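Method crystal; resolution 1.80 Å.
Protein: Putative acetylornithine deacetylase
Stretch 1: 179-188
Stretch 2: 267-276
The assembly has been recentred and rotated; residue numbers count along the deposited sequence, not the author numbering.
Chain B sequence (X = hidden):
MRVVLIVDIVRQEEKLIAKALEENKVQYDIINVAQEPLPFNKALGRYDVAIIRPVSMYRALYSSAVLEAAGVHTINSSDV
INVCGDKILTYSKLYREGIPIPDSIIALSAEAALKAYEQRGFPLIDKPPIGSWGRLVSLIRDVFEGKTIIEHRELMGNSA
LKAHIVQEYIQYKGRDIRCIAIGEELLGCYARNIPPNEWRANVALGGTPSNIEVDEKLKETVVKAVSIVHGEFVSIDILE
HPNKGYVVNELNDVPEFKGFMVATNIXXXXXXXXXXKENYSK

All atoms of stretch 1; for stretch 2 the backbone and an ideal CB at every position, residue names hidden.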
# COMPACT_ATOMS: atom_id res chain seq x y z
N CYS B 179 -3.03 -20.19 26.15
CA CYS B 179 -2.44 -20.09 27.49
C CYS B 179 -1.74 -18.75 27.66
O CYS B 179 -1.41 -18.07 26.66
CB CYS B 179 -1.44 -21.23 27.69
SG CYS B 179 -2.20 -22.85 27.33
N ILE B 180 -1.49 -18.38 28.92
CA ILE B 180 -0.75 -17.18 29.25
C ILE B 180 0.32 -17.61 30.26
O ILE B 180 0.06 -18.45 31.13
CB ILE B 180 -1.64 -16.10 29.88
CG1 ILE B 180 -2.58 -15.52 28.80
CG2 ILE B 180 -0.77 -14.95 30.49
CD1 ILE B 180 -3.47 -14.36 29.24
N ALA B 181 1.51 -17.05 30.11
CA ALA B 181 2.61 -17.29 31.04
C ALA B 181 3.15 -15.94 31.52
O ALA B 181 3.23 -14.97 30.74
CB ALA B 181 3.71 -18.09 30.37
N ILE B 182 3.47 -15.88 32.80
CA ILE B 182 4.09 -14.70 33.40
C ILE B 182 5.35 -15.19 34.08
O ILE B 182 5.30 -16.15 34.87
CB ILE B 182 3.14 -14.01 34.41
CG1 ILE B 182 1.93 -13.40 33.69
CG2 ILE B 182 3.85 -12.93 35.19
CD1 ILE B 182 0.92 -12.77 34.66
N GLY B 183 6.49 -14.55 33.77
CA GLY B 183 7.79 -14.94 34.32
C GLY B 183 8.20 -16.35 33.94
O GLY B 183 8.89 -17.03 34.71
N GLU B 184 7.78 -16.79 32.75
CA GLU B 184 8.02 -18.17 32.24
C GLU B 184 7.37 -19.29 33.06
O GLU B 184 7.79 -20.45 32.99
CB GLU B 184 9.51 -18.45 31.95
CG GLU B 184 10.18 -17.35 31.12
CD GLU B 184 11.63 -17.61 30.76
OE1 GLU B 184 12.18 -18.68 31.09
OE2 GLU B 184 12.24 -16.71 30.13
N GLU B 185 6.36 -18.93 33.83
CA GLU B 185 5.53 -19.92 34.53
C GLU B 185 4.13 -19.85 33.99
O GLU B 185 3.61 -18.77 33.74
CB GLU B 185 5.48 -19.66 36.03
CG GLU B 185 6.86 -19.75 36.71
CD GLU B 185 6.77 -20.07 38.18
OE1 GLU B 185 7.56 -20.93 38.63
OE2 GLU B 185 5.93 -19.47 38.90
N LEU B 186 3.50 -21.01 33.84
CA LEU B 186 2.13 -21.06 33.34
C LEU B 186 1.13 -20.38 34.28
O LEU B 186 1.06 -20.69 35.48
CB LEU B 186 1.71 -22.52 33.09
CG LEU B 186 0.26 -22.66 32.60
CD1 LEU B 186 0.07 -22.08 31.18
CD2 LEU B 186 -0.18 -24.12 32.65
N LEU B 187 0.33 -19.45 33.74
CA LEU B 187 -0.74 -18.83 34.50
C LEU B 187 -2.05 -19.61 34.34
O LEU B 187 -2.80 -19.84 35.32
CB LEU B 187 -0.93 -17.36 34.08
CG LEU B 187 -2.01 -16.55 34.80
CD1 LEU B 187 -1.60 -16.27 36.27
CD2 LEU B 187 -2.34 -15.27 34.07
N GLY B 188 -2.34 -20.04 33.12
CA GLY B 188 -3.56 -20.78 32.87
C GLY B 188 -3.78 -20.94 31.38
O GLY B 188 -3.04 -20.36 30.57
N UNK B 267 -7.49 -12.96 37.57
CA UNK B 267 -7.22 -11.53 37.49
C UNK B 267 -5.81 -11.34 36.90
O UNK B 267 -4.82 -11.21 37.62
CB UNK B 267 -7.34 -10.87 38.86
N UNK B 268 -5.74 -11.39 35.57
CA UNK B 268 -4.45 -11.29 34.85
C UNK B 268 -3.68 -10.00 35.17
O UNK B 268 -2.46 -10.05 35.43
CB UNK B 268 -4.69 -11.37 33.34
N UNK B 269 -4.37 -8.86 35.18
CA UNK B 269 -3.71 -7.58 35.51
C UNK B 269 -3.12 -7.58 36.94
O UNK B 269 -2.02 -7.09 37.18
CB UNK B 269 -4.71 -6.43 35.37
N UNK B 270 -3.83 -8.20 37.88
CA UNK B 270 -3.32 -8.31 39.26
C UNK B 270 -2.09 -9.21 39.33
O UNK B 270 -1.10 -8.88 40.03
CB UNK B 270 -4.41 -8.85 40.19
N UNK B 271 -2.14 -10.35 38.64
CA UNK B 271 -0.98 -11.26 38.61
C UNK B 271 0.25 -10.61 38.00
O UNK B 271 1.37 -10.81 38.47
CB UNK B 271 -1.32 -12.53 37.83
N UNK B 272 0.05 -9.82 36.96
CA UNK B 272 1.16 -9.09 36.33
C UNK B 272 1.79 -8.08 37.30
O UNK B 272 3.02 -8.03 37.45
CB UNK B 272 0.67 -8.37 35.07
N UNK B 273 0.95 -7.28 37.94
CA UNK B 273 1.44 -6.20 38.82
C UNK B 273 2.14 -6.86 40.01
O UNK B 273 3.23 -6.43 40.42
CB UNK B 273 0.30 -5.29 39.29
N UNK B 274 1.57 -7.95 40.52
CA UNK B 274 2.24 -8.70 41.59
C UNK B 274 3.62 -9.17 41.18
O UNK B 274 4.59 -9.03 41.95
CB UNK B 274 1.39 -9.91 42.00
N UNK B 275 3.71 -9.78 39.99
CA UNK B 275 4.99 -10.23 39.45
C UNK B 275 6.02 -9.09 39.36
O UNK B 275 7.17 -9.27 39.73
CB UNK B 275 4.78 -10.85 38.07
N UNK B 276 5.58 -7.94 38.87
CA UNK B 276 6.46 -6.77 38.72
C UNK B 276 6.97 -6.30 40.08
O UNK B 276 8.17 -6.07 40.25
CB UNK B 276 5.72 -5.63 38.01

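Stretch 1 is a β-hairpin closed by a type I' turn from Ile182 to Glu185, and it offers the helix of stretch 2 an apolar face made of Ile180, Ile182 and Leu187, with bare Gly183 at the turn. No hydrogen bond crosses between the two, so the rules here are those of packing.

Position 267 lies just before the helix, its CB directed away from the hairpin. Asn, Asp, Ser or Thr would suit such an N-cap. It is Asn267, whose OD1 accepts from the backbone N of residue 270 at 3.0 Å.

At 268 the CB points sideways, 4.6 Å from Leu187 CD2 and 5.2 Å from Ile180 CD1, a gap that a compact or medium apolar side chain could close. Val, Ile or Leu would all be reasonable. Val268 fills it with CG2, which lies 3.9 Å from Leu187 CD2 and 4.4 Å from Ile180 CD1.

Position 269 points away and 270 is out of reach, so the hairpin dictates neither. They are Ala269 and Gln270; the latter's NE2 donates to OE1 of residue 274 at 3.0 Å, one turn on.

Position 271 faces the hairpin, its CB 3.9 Å from Ile182 CD1 and 4.1 Å from Leu187 CD1. A side chain that begins with apolar carbon suits these two methyls, but nothing visible demands an apolar end: Leu, Met, Lys or Arg could serve. Lys271 lays its CG 3.8 Å from Leu187 CD1, and its chain carries the amine onward without a salt bridge to the hairpin.

At 272 the CB is sideways, 4.4 Å from Ile182 CD1, favouring an apolar residue such as Leu, Ile or Met. Leu272 meets that methyl largely through its base: Ile182 CD1 is 3.8 Å from Leu272 N and 4.5 Å from Leu272 CB.

Positions 273 and 274 are out of reach and unconstrained by the hairpin; they are Val273 and Glu274, the acceptor for Gln270.

Position 275 points toward the turn, with its CB 3.7 Å from Ile182 CG2. Beyond it Gly183 leaves room for something broad and flat; Phe, Tyr, Trp or perhaps Met would suit. Tyr275, with chi1 t, puts a ring face under Ile182 CG2, 4.0 Å from the ring centroid in a CH-pi contact, while its CE1 comes within 3.5 Å of Gly183 CA. A CB on Gly183 would sit 2.4 Å from Tyr275 CE1, a clash, and the residue's positive phi independently favours glycine.

Position 276 is out of reach, and the hairpin sets no preference; it is Ile276.

Stretch 2 267-276: NVAQKLVEYI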
# COMPACT_ATOMS: atom_id res chain seq x y z
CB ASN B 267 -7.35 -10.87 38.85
CG ASN B 267 -7.32 -9.34 38.78
OD1 ASN B 267 -6.77 -8.75 37.85
ND2 ASN B 267 -7.92 -8.69 39.79
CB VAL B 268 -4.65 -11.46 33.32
CG1 VAL B 268 -3.34 -11.22 32.54
CG2 VAL B 268 -5.18 -12.84 32.98
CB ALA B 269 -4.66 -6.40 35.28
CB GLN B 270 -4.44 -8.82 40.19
CG GLN B 270 -4.03 -8.97 41.67
CD GLN B 270 -3.59 -7.66 42.31
OE1 GLN B 270 -4.07 -6.59 41.96
NE2 GLN B 270 -2.67 -7.75 43.27
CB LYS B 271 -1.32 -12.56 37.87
CG LYS B 271 -2.43 -13.37 38.55
CD LYS B 271 -1.89 -13.97 39.86
CE LYS B 271 -2.99 -14.68 40.65
NZ LYS B 271 -3.42 -15.91 39.92
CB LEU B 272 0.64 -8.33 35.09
CG LEU B 272 1.71 -7.50 34.36
CD1 LEU B 272 2.85 -8.35 33.84
CD2 LEU B 272 1.06 -6.71 33.23
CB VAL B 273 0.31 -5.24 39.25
CG1 VAL B 273 0.79 -4.31 40.36
CG2 VAL B 273 -0.12 -4.39 38.06
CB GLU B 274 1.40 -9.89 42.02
CG GLU B 274 0.22 -9.49 42.87
CD GLU B 274 -0.71 -10.65 43.21
OE1 GLU B 274 -1.64 -10.44 44.02
OE2 GLU B 274 -0.51 -11.77 42.69
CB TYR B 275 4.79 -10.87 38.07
CG TYR B 275 6.06 -11.21 37.36
CD1 TYR B 275 6.76 -12.39 37.65
CD2 TYR B 275 6.60 -10.35 36.39
CE1 TYR B 275 7.95 -12.73 36.97
CE2 TYR B 275 7.78 -10.67 35.73
CZ TYR B 275 8.45 -11.86 36.03
OH TYR B 275 9.62 -12.15 35.38
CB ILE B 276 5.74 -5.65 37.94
CG1 ILE B 276 5.61 -6.06 36.47
CG2 ILE B 276 6.48 -4.30 38.01
CD1 ILE B 276 4.48 -5.26 35.76
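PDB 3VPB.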